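Imelysin (Bacteroides ovatus, PDB 3N8U) belongs to the imelysin family and, although named a peptidase, probably serves in bacterial iron uptake at the cell envelope. Local coordinates at residues Thr162-Ala167 with Ser203-Asp208; Ser131-Tyr136 with Ala167-Ala172; Lys243-Lys248 with Arg279-Lys284. All coordinates share one frame; numbering follows the deposited sequence. Where two conformers were deposited one is given.

Contact 1: Thr162-Ala167 with Ser203-Asp208. With EDO (1,2-ethanediol), chain G.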
loop_
_atom_site.group_PDB
_atom_site.type_symbol
_atom_site.label_atom_id
_atom_site.label_comp_id
_atom_site.label_asym_id
_atom_site.label_seq_id
_atom_site.Cartn_x
_atom_site.Cartn_y
_atom_site.Cartn_z
ATOM N N THR A 162 -4.670 14.423 -20.907
ATOM C CA THR A 162 -3.269 14.836 -20.806
ATOM C C THR A 162 -2.971 15.511 -19.451
ATOM O O THR A 162 -1.946 15.203 -18.815
ATOM C CB THR A 162 -2.933 15.728 -21.990
ATOM O OG1 THR A 162 -3.002 14.912 -23.160
ATOM C CG2 THR A 162 -1.534 16.369 -21.862
ATOM N N LYS A 163 -3.897 16.340 -18.955
ATOM C CA LYS A 163 -3.674 16.997 -17.652
ATOM C C LYS A 163 -3.643 15.961 -16.513
ATOM O O LYS A 163 -2.818 16.060 -15.600
ATOM C CB LYS A 163 -4.757 18.031 -17.369
ATOM C CG LYS A 163 -4.605 19.291 -18.210
ATOM C CD LYS A 163 -5.725 20.274 -17.927
ATOM C CE LYS A 163 -5.560 21.522 -18.760
ATOM N NZ LYS A 163 -6.716 22.450 -18.597
ATOM N N ILE A 164 -4.494 14.932 -16.601
ATOM C CA ILE A 164 -4.494 13.862 -15.572
ATOM C C ILE A 164 -3.177 13.050 -15.618
ATOM O O ILE A 164 -2.534 12.837 -14.574
ATOM C CB ILE A 164 -5.718 12.931 -15.731
ATOM C CG1 ILE A 164 -7.009 13.706 -15.445
ATOM C CG2 ILE A 164 -5.577 11.726 -14.748
ATOM C CD1 ILE A 164 -8.299 12.977 -15.942
ATOM N N LYS A 165 -2.753 12.643 -16.819
ATOM C CA LYS A 165 -1.504 11.877 -16.995
ATOM C C LYS A 165 -0.316 12.692 -16.505
ATOM O O LYS A 165 0.530 12.179 -15.750
ATOM C CB LYS A 165 -1.313 11.484 -18.460
ATOM C CG LYS A 165 -2.348 10.472 -18.945
ATOM C CD LYS A 165 -1.968 9.881 -20.280
ATOM C CE LYS A 165 -2.001 10.912 -21.384
ATOM N NZ LYS A 165 -1.816 10.275 -22.707
ATOM N N ASN A 166 -0.325 14.002 -16.808
ATOM C CA ASN A 166 0.755 14.878 -16.350
ATOM C C ASN A 166 0.733 15.045 -14.836
ATOM O O ASN A 166 1.800 15.048 -14.210
ATOM C CB ASN A 166 0.694 16.227 -17.034
ATOM C CG ASN A 166 1.089 16.178 -18.490
ATOM O OD1 ASN A 166 1.628 15.187 -18.973
ATOM N ND2 ASN A 166 0.810 17.256 -19.226
ATOM N N ALA A 167 -0.469 15.131 -14.237
ATOM C CA ALA A 167 -0.605 15.309 -12.778
ATOM C C ALA A 167 -0.112 14.059 -12.019
ATOM O O ALA A 167 0.527 14.168 -10.957
ATOM C CB ALA A 167 -2.042 15.604 -12.415
ATOM N N SER A 203 -7.238 16.595 -6.537
ATOM C CA SER A 203 -8.255 17.503 -7.054
ATOM C C SER A 203 -8.686 17.138 -8.486
ATOM O O SER A 203 -9.899 17.062 -8.771
ATOM C CB SER A 203 -7.760 18.944 -7.011
ATOM O OG SER A 203 -8.769 19.808 -7.510
ATOM N N ILE A 204 -7.698 16.866 -9.383
ATOM C CA ILE A 204 -8.067 16.557 -10.774
ATOM C C ILE A 204 -8.830 15.226 -10.894
ATOM O O ILE A 204 -9.638 15.065 -11.817
ATOM C CB ILE A 204 -6.870 16.655 -11.734
ATOM C CG1 ILE A 204 -7.360 16.976 -13.173
ATOM C CG2 ILE A 204 -5.979 15.369 -11.689
ATOM C CD1 ILE A 204 -6.272 17.337 -14.100
ATOM N N LEU A 205 -8.596 14.286 -9.943
ATOM C CA LEU A 205 -9.324 13.025 -9.945
ATOM C C LEU A 205 -10.749 13.188 -9.394
ATOM O O LEU A 205 -11.713 12.797 -10.054
ATOM C CB LEU A 205 -8.564 11.965 -9.125
ATOM C CG LEU A 205 -7.190 11.566 -9.692
ATOM C CD1 LEU A 205 -6.343 10.866 -8.618
ATOM C CD2 LEU A 205 -7.338 10.674 -10.917
ATOM N N LYS A 206 -10.881 13.705 -8.161
ATOM C CA LYS A 206 -12.175 13.739 -7.511
ATOM C C LYS A 206 -13.101 14.866 -7.956
ATOM O O LYS A 206 -14.318 14.758 -7.794
ATOM C CB LYS A 206 -12.063 13.630 -5.993
ATOM C CG LYS A 206 -11.670 14.873 -5.274
ATOM C CD LYS A 206 -11.724 14.524 -3.770
ATOM C CE LYS A 206 -11.828 15.707 -2.905
ATOM N NZ LYS A 206 -11.604 15.364 -1.467
ATOM N N ASN A 207 -12.537 15.939 -8.463
ATOM C CA ASN A 207 -13.344 17.033 -8.950
ATOM C C ASN A 207 -13.496 16.913 -10.458
ATOM O O ASN A 207 -14.543 16.436 -10.919
ATOM C CB ASN A 207 -12.745 18.374 -8.541
ATOM C CG ASN A 207 -12.533 18.469 -7.024
ATOM O OD1 ASN A 207 -11.442 18.809 -6.530
ATOM N ND2 ASN A 207 -13.530 18.111 -6.279
ATOM N N ASP A 208 -12.419 17.223 -11.232
ATOM C CA ASP A 208 -12.527 17.247 -12.702
ATOM C C ASP A 208 -12.940 15.919 -13.313
ATOM O O ASP A 208 -13.890 15.893 -14.111
ATOM C CB ASP A 208 -11.208 17.727 -13.359
ATOM C CG ASP A 208 -10.674 19.048 -12.828
ATOM O OD1 ASP A 208 -10.462 19.153 -11.583
ATOM O OD2 ASP A 208 -10.362 19.936 -13.656
HETATM C C1 EDO G . -8.801 18.272 0.355
HETATM O O1 EDO G . -9.201 16.938 0.004
HETATM C C2 EDO G . -10.043 19.150 0.484
HETATM O O2 EDO G . -9.740 20.432 1.059
#

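Contact 2: Ser131-Tyr136 with Ala167-Ala172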
loop_
_atom_site.group_PDB
_atom_site.type_symbol
_atom_site.label_atom_id
_atom_site.label_comp_id
_atom_site.label_asym_id
_atom_site.label_seq_id
_atom_site.Cartn_x
_atom_site.Cartn_y
_atom_site.Cartn_z
ATOM N N SER A 131 0.219 3.283 -8.414
ATOM C CA SER A 131 -1.042 2.530 -8.301
ATOM C C SER A 131 -2.124 3.307 -9.060
ATOM O O SER A 131 -2.923 2.710 -9.789
ATOM C CB SER A 131 -1.458 2.360 -6.845
ATOM O OG SER A 131 -2.529 1.426 -6.769
ATOM N N ILE A 132 -2.164 4.652 -8.854
ATOM C CA ILE A 132 -3.090 5.534 -9.582
ATOM C C ILE A 132 -2.828 5.424 -11.079
ATOM O O ILE A 132 -3.766 5.249 -11.848
ATOM C CB ILE A 132 -3.012 6.998 -9.097
ATOM C CG1 ILE A 132 -3.386 7.135 -7.599
ATOM C CG2 ILE A 132 -3.906 7.908 -9.999
ATOM C CD1 ILE A 132 -3.116 8.526 -7.024
ATOM N N ARG A 133 -1.557 5.509 -11.494
ATOM C CA ARG A 133 -1.219 5.390 -12.912
ATOM C C ARG A 133 -1.764 4.076 -13.483
ATOM O O ARG A 133 -2.456 4.076 -14.499
ATOM C CB ARG A 133 0.297 5.431 -13.076
ATOM C CG ARG A 133 0.721 5.281 -14.523
ATOM C CD ARG A 133 2.126 4.777 -14.686
ATOM N NE ARG A 133 2.301 3.431 -14.137
ATOM C CZ ARG A 133 3.487 2.852 -13.964
ATOM N NH1 ARG A 133 4.607 3.506 -14.278
ATOM N NH2 ARG A 133 3.568 1.620 -13.469
ATOM N N ASN A 134 -1.505 2.963 -12.780
ATOM C CA ASN A 134 -1.969 1.651 -13.216
ATOM C C ASN A 134 -3.484 1.594 -13.363
ATOM O O ASN A 134 -3.984 1.110 -14.386
ATOM C CB ASN A 134 -1.469 0.580 -12.251
ATOM C CG ASN A 134 0.039 0.358 -12.346
ATOM O OD1 ASN A 134 0.723 0.939 -13.203
ATOM N ND2 ASN A 134 0.580 -0.501 -11.470
ATOM N N ALA A 135 -4.226 2.177 -12.384
ATOM C CA ALA A 135 -5.695 2.188 -12.430
ATOM C C ALA A 135 -6.189 2.977 -13.652
ATOM O O ALA A 135 -7.108 2.546 -14.344
ATOM C CB ALA A 135 -6.256 2.818 -11.165
ATOM N N TYR A 136 -5.557 4.122 -13.912
ATOM C CA TYR A 136 -5.970 5.004 -15.003
ATOM C C TYR A 136 -5.556 4.452 -16.383
ATOM O O TYR A 136 -6.279 4.667 -17.387
ATOM C CB TYR A 136 -5.373 6.399 -14.757
ATOM C CG TYR A 136 -5.932 7.463 -15.682
ATOM C CD1 TYR A 136 -7.279 7.811 -15.641
ATOM C CD2 TYR A 136 -5.101 8.170 -16.548
ATOM C CE1 TYR A 136 -7.806 8.766 -16.512
ATOM C CE2 TYR A 136 -5.613 9.160 -17.399
ATOM C CZ TYR A 136 -6.967 9.434 -17.390
ATOM O OH TYR A 136 -7.482 10.377 -18.241
ATOM N N ALA A 167 -0.469 15.131 -14.237
ATOM C CA ALA A 167 -0.605 15.309 -12.778
ATOM C C ALA A 167 -0.112 14.059 -12.019
ATOM O O ALA A 167 0.527 14.168 -10.957
ATOM C CB ALA A 167 -2.042 15.604 -12.415
ATOM N N ILE A 168 -0.326 12.881 -12.606
ATOM C CA ILE A 168 0.155 11.630 -11.997
ATOM C C ILE A 168 1.690 11.648 -12.009
ATOM O O ILE A 168 2.332 11.398 -10.988
ATOM C CB ILE A 168 -0.407 10.397 -12.781
ATOM C CG1 ILE A 168 -1.941 10.265 -12.578
ATOM C CG2 ILE A 168 0.321 9.101 -12.356
ATOM C CD1 ILE A 168 -2.647 9.261 -13.571
ATOM N N GLN A 169 2.271 11.973 -13.180
ATOM C CA GLN A 169 3.731 11.999 -13.333
ATOM C C GLN A 169 4.358 13.081 -12.450
ATOM O O GLN A 169 5.410 12.839 -11.846
ATOM C CB GLN A 169 4.144 12.180 -14.818
ATOM C CG GLN A 169 3.785 10.987 -15.724
ATOM C CD GLN A 169 4.457 9.683 -15.317
ATOM O OE1 GLN A 169 5.684 9.606 -15.156
ATOM N NE2 GLN A 169 3.665 8.624 -15.135
ATOM N N LYS A 170 3.706 14.249 -12.331
ATOM C CA LYS A 170 4.216 15.344 -11.505
ATOM C C LYS A 170 4.321 14.906 -10.026
ATOM O O LYS A 170 5.304 15.229 -9.363
ATOM C CB LYS A 170 3.309 16.576 -11.633
ATOM C CG LYS A 170 3.836 17.814 -10.907
ATOM C CD LYS A 170 2.833 18.947 -11.005
ATOM C CE LYS A 170 3.367 20.221 -10.375
ATOM N NZ LYS A 170 2.441 21.372 -10.626
ATOM N N ALA A 171 3.313 14.153 -9.527
ATOM C CA ALA A 171 3.305 13.697 -8.131
ATOM C C ALA A 171 4.387 12.668 -7.902
ATOM O O ALA A 171 5.151 12.783 -6.925
ATOM C CB ALA A 171 1.936 13.122 -7.777
ATOM N N ALA A 172 4.530 11.699 -8.828
ATOM C CA ALA A 172 5.569 10.664 -8.694
ATOM C C ALA A 172 6.972 11.316 -8.733
ATOM O O ALA A 172 7.825 11.022 -7.877
ATOM C CB ALA A 172 5.435 9.650 -9.818
HETATM O O HOH W 1 5.034 6.152 -15.548
#

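Contact 3: Lys243-Lys248 with Arg279-Lys284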
loop_
_atom_site.group_PDB
_atom_site.type_symbol
_atom_site.label_atom_id
_atom_site.label_comp_id
_atom_site.label_asym_id
_atom_site.label_seq_id
_atom_site.Cartn_x
_atom_site.Cartn_y
_atom_site.Cartn_z
ATOM N N LYS A 243 -2.015 -11.207 -7.146
ATOM C CA LYS A 243 -1.313 -12.468 -7.423
ATOM C C LYS A 243 0.167 -12.277 -7.125
ATOM O O LYS A 243 0.771 -13.111 -6.448
ATOM C CB LYS A 243 -1.499 -12.876 -8.891
ATOM C CG LYS A 243 -0.923 -14.248 -9.213
ATOM C CD LYS A 243 -1.391 -14.715 -10.587
ATOM C CE LYS A 243 -0.854 -16.084 -10.939
ATOM N NZ LYS A 243 0.570 -16.024 -11.371
ATOM N N SER A 244 0.749 -11.161 -7.624
ATOM C CA SER A 244 2.154 -10.827 -7.394
ATOM C C SER A 244 2.433 -10.694 -5.894
ATOM O O SER A 244 3.458 -11.187 -5.402
ATOM C CB SER A 244 2.505 -9.528 -8.110
ATOM O OG SER A 244 3.853 -9.171 -7.877
ATOM N N LEU A 245 1.533 -10.011 -5.157
ATOM C CA LEU A 245 1.701 -9.852 -3.707
ATOM C C LEU A 245 1.684 -11.233 -3.014
ATOM O O LEU A 245 2.479 -11.481 -2.097
ATOM C CB LEU A 245 0.578 -8.963 -3.145
ATOM C CG LEU A 245 0.575 -8.741 -1.625
ATOM C CD1 LEU A 245 1.872 -8.080 -1.157
ATOM C CD2 LEU A 245 -0.611 -7.884 -1.226
ATOM N N LYS A 246 0.781 -12.126 -3.440
ATOM C CA LYS A 246 0.718 -13.455 -2.857
ATOM C C LYS A 246 2.050 -14.177 -3.086
ATOM O O LYS A 246 2.637 -14.690 -2.135
ATOM C CB LYS A 246 -0.448 -14.247 -3.466
ATOM C CG LYS A 246 -0.589 -15.657 -2.902
ATOM C CD LYS A 246 -1.493 -16.514 -3.763
ATOM C CE LYS A 246 -0.734 -17.249 -4.849
ATOM N NZ LYS A 246 -1.649 -17.923 -5.808
ATOM N N GLU A 247 2.541 -14.175 -4.338
ATOM C CA GLU A 247 3.788 -14.849 -4.706
ATOM C C GLU A 247 4.959 -14.275 -3.955
ATOM O O GLU A 247 5.807 -15.017 -3.448
ATOM C CB GLU A 247 4.034 -14.719 -6.214
ATOM C CG GLU A 247 3.098 -15.566 -7.054
ATOM C CD GLU A 247 3.182 -15.345 -8.555
ATOM O OE1 GLU A 247 3.986 -14.492 -8.998
ATOM O OE2 GLU A 247 2.448 -16.042 -9.290
ATOM N N LYS A 248 5.014 -12.947 -3.859
ATOM C CA LYS A 248 6.147 -12.281 -3.224
ATOM C C LYS A 248 6.126 -12.345 -1.705
ATOM O O LYS A 248 7.192 -12.391 -1.082
ATOM C CB LYS A 248 6.322 -10.868 -3.773
ATOM C CG LYS A 248 6.725 -10.910 -5.246
ATOM C CD LYS A 248 6.625 -9.570 -5.936
ATOM C CE LYS A 248 7.162 -9.656 -7.352
ATOM N NZ LYS A 248 6.289 -10.485 -8.239
ATOM N N ARG A 279 6.906 -5.573 -0.940
ATOM C CA ARG A 279 6.244 -4.310 -0.730
ATOM C C ARG A 279 5.748 -3.692 -2.022
ATOM O O ARG A 279 4.741 -2.966 -1.994
ATOM C CB ARG A 279 7.210 -3.310 -0.079
ATOM C CG ARG A 279 7.360 -3.486 1.433
ATOM C CD ARG A 279 6.063 -3.218 2.208
ATOM N NE ARG A 279 5.616 -1.815 2.154
ATOM C CZ ARG A 279 4.595 -1.348 2.871
ATOM N NH1 ARG A 279 3.884 -2.169 3.642
ATOM N NH2 ARG A 279 4.280 -0.053 2.828
ATOM N N GLU A 280 6.474 -3.910 -3.126
ATOM C CA GLU A 280 6.143 -3.258 -4.391
ATOM C C GLU A 280 4.698 -3.511 -4.843
ATOM O O GLU A 280 3.953 -2.536 -5.007
ATOM C CB GLU A 280 7.163 -3.584 -5.498
ATOM C CG GLU A 280 6.985 -2.709 -6.733
ATOM C CD GLU A 280 7.842 -3.062 -7.934
ATOM O OE1 GLU A 280 8.635 -4.026 -7.846
ATOM O OE2 GLU A 280 7.705 -2.378 -8.974
ATOM N N PRO A 281 4.231 -4.788 -5.000
ATOM C CA PRO A 281 2.831 -4.969 -5.430
ATOM C C PRO A 281 1.856 -4.450 -4.363
ATOM O O PRO A 281 0.809 -3.928 -4.728
ATOM C CB PRO A 281 2.706 -6.479 -5.667
ATOM C CG PRO A 281 3.831 -7.094 -4.830
ATOM C CD PRO A 281 4.936 -6.087 -4.881
ATOM N N TRP A 282 2.220 -4.531 -3.052
ATOM C CA TRP A 282 1.342 -3.955 -2.033
ATOM C C TRP A 282 1.195 -2.434 -2.242
ATOM O O TRP A 282 0.077 -1.904 -2.282
ATOM C CB TRP A 282 1.835 -4.249 -0.598
ATOM C CG TRP A 282 1.044 -3.468 0.407
ATOM C CD1 TRP A 282 1.434 -2.329 1.038
ATOM C CD2 TRP A 282 -0.361 -3.624 0.689
ATOM N NE1 TRP A 282 0.380 -1.796 1.752
ATOM C CE2 TRP A 282 -0.742 -2.551 1.526
ATOM C CE3 TRP A 282 -1.352 -4.529 0.249
ATOM C CZ2 TRP A 282 -2.057 -2.382 1.984
ATOM C CZ3 TRP A 282 -2.665 -4.359 0.703
ATOM C CH2 TRP A 282 -3.003 -3.300 1.564
ATOM N N GLU A 283 2.318 -1.726 -2.337
ATOM C CA GLU A 283 2.291 -0.276 -2.500
ATOM C C GLU A 283 1.584 0.137 -3.798
ATOM O O GLU A 283 0.836 1.122 -3.813
ATOM C CB GLU A 283 3.717 0.257 -2.463
ATOM C CG GLU A 283 4.352 0.073 -1.095
ATOM C CD GLU A 283 5.868 -0.022 -1.087
ATOM O OE1 GLU A 283 6.492 -0.131 -2.172
ATOM O OE2 GLU A 283 6.431 -0.031 0.029
ATOM N N LYS A 284 1.754 -0.674 -4.844
ATOM C CA LYS A 284 1.118 -0.461 -6.137
ATOM C C LYS A 284 -0.359 -0.868 -6.117
ATOM O O LYS A 284 -1.046 -0.734 -7.139
ATOM C CB LYS A 284 1.880 -1.190 -7.251
ATOM C CG LYS A 284 3.198 -0.487 -7.580
ATOM C CD LYS A 284 3.791 -0.995 -8.829
ATOM C CE LYS A 284 4.950 -0.134 -9.280
ATOM N NZ LYS A 284 5.669 -0.769 -10.399
#

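Contact 1: Thr162-Ala167 with Ser203-Asp208
I164 and I204 mark the nearest backbone approach, CA to CA 6.6 Å, between two roughly antiparallel helix segments, with 146° between their N-to-C directions and local axes 10.3 Å apart at closest. No hydrogen bond joins 162-167 to 203-208, and the contact is made by aliphatic carbons. I204 carries most of it. With CG1 anti to the backbone N (chi1 -154°) and the chain extended beyond it, CD1 reaches the opposite helix. There CD1 meets CB of K163 at 3.7 Å and CG1 of I164 at 3.9 Å, and the two isoleucines pass each other at a slant. The other branch of I204, CG2, reaches CB of A167 at 4.0 Å. One isoleucine therefore spans a full helical turn of its partner. The two segments belong to helices 158-177 and 189-214, which follow each other in the chain and pack as a helical hairpin within the mainly helical imelysin fold. The helix of I204 widens into a pi-type turn at 204-208. On the inner side, CD2 of L205 comes within 4.3 Å of CG2 of I164. L205 also packs on helix 71-102. The outer side is polar. K163 extends away from the contact, its NZ 6.6 Å from OD2 of D208, too far for a salt bridge. On the far face of its helix, K206 pairs with E202 and binds an ethanediol, probably from the crystallisation liquor.

Contact 2: Ser131-Tyr136 with Ala167-Ala172
I168 fills the space between I132, R133 and Y136, where helices 121-137 and 158-177 run antiparallel at 162° with local axes 10.1 Å apart. This is the tight half. CG2 of I168 sits 3.7 Å from CB of R133. CG1 comes within 4.0 Å of CG2 of I132. CD1 reaches on to the Y136 ring, which it meets obliquely at CD2, also at 4.0 Å. L201 of helix 189-214 covers I132 and I168 as well, and the hydroxyl of Y136 is bonded to D161. The solvent half is looser and polar. R133 bends at chi3 (63°), and its guanidinium turns back to N134. NE and NH2 grip the single oxygen OD1 of N134 side-on, at 3.1 and 2.9 Å, and both bonds lie almost in the guanidinium plane. NH1 holds a water at 3.0 Å. That water also accepts from NE2 of Q169; the amide and guanidinium planes are 12° apart. Q169 has two conformers, so this bridge may be part-time. Putting a leucine in place of R133 would probably leave N134 OD1 without its two donors and Q169 without the water link. R133 also makes a cation-pi contact with Y130. An apolar seam with a hydrated polar margin is typical of an antiparallel helix pair in a helical bundle, here part of the imelysin fold.

Contact 3: Lys243-Lys248 with Arg279-Lys284
P281 packs against S244, L245 and K248, and the local axes of the two antiparallel segments approach to 8.2 Å. Its CG touches CA of L245 at 3.7 Å. CD of K248 passes CG of P281 at a slant, and the hydroxyl of S244 rests against CB and CG. NZ of K248 gives a hydrogen bond to OG of S244 at 2.8 Å, linking these two neighbours of the proline. S244 and K248 each have a second conformer, so this bond and their contacts with P281 describe one of two states. The L245 side chain lies beside W282, pointing the same way. CD2 of L245 meets the edge of the indole at CE3, 3.7 Å away. The next shell holds W282. Its CD1 sits 3.5 Å above one face of the R279 guanidinium, and its NE1 bonds to D303. R279 in turn gives NE to OE2 of E283 at 2.9 Å and pairs with D303, D124 and E114. The proline has no N-H to give, and the helix kinks here. A bound magnesium ion lies about 6 Å from the W282 side chain. The contact itself is apolar, and the indole orientation is probably set by the acidic and basic groups behind it.

Overall arrangement
Contacts 1 and 2 both use helix 158-177 and share A167. They touch where I164 and K165 pack on Y136 and where L205 meets I132. Contact 1 is partly buried and the more peripheral, its centre about 21 Å from the centre of the chain, and its chemistry is mostly aliphatic. Contacts 2 and 3 are buried. Contact 2, about 14 Å out, centre to centre, has one hydrated side. Contact 3 lies nearest the centre of the chain, its own centre about 9 Å away, and joins helices 223-261 and 265-283. It adds proline and tryptophan packing backed by ion pairs. It meets contact 2 through a probable hydrogen bond between S131 OG and K284 O, but does not touch contact 1.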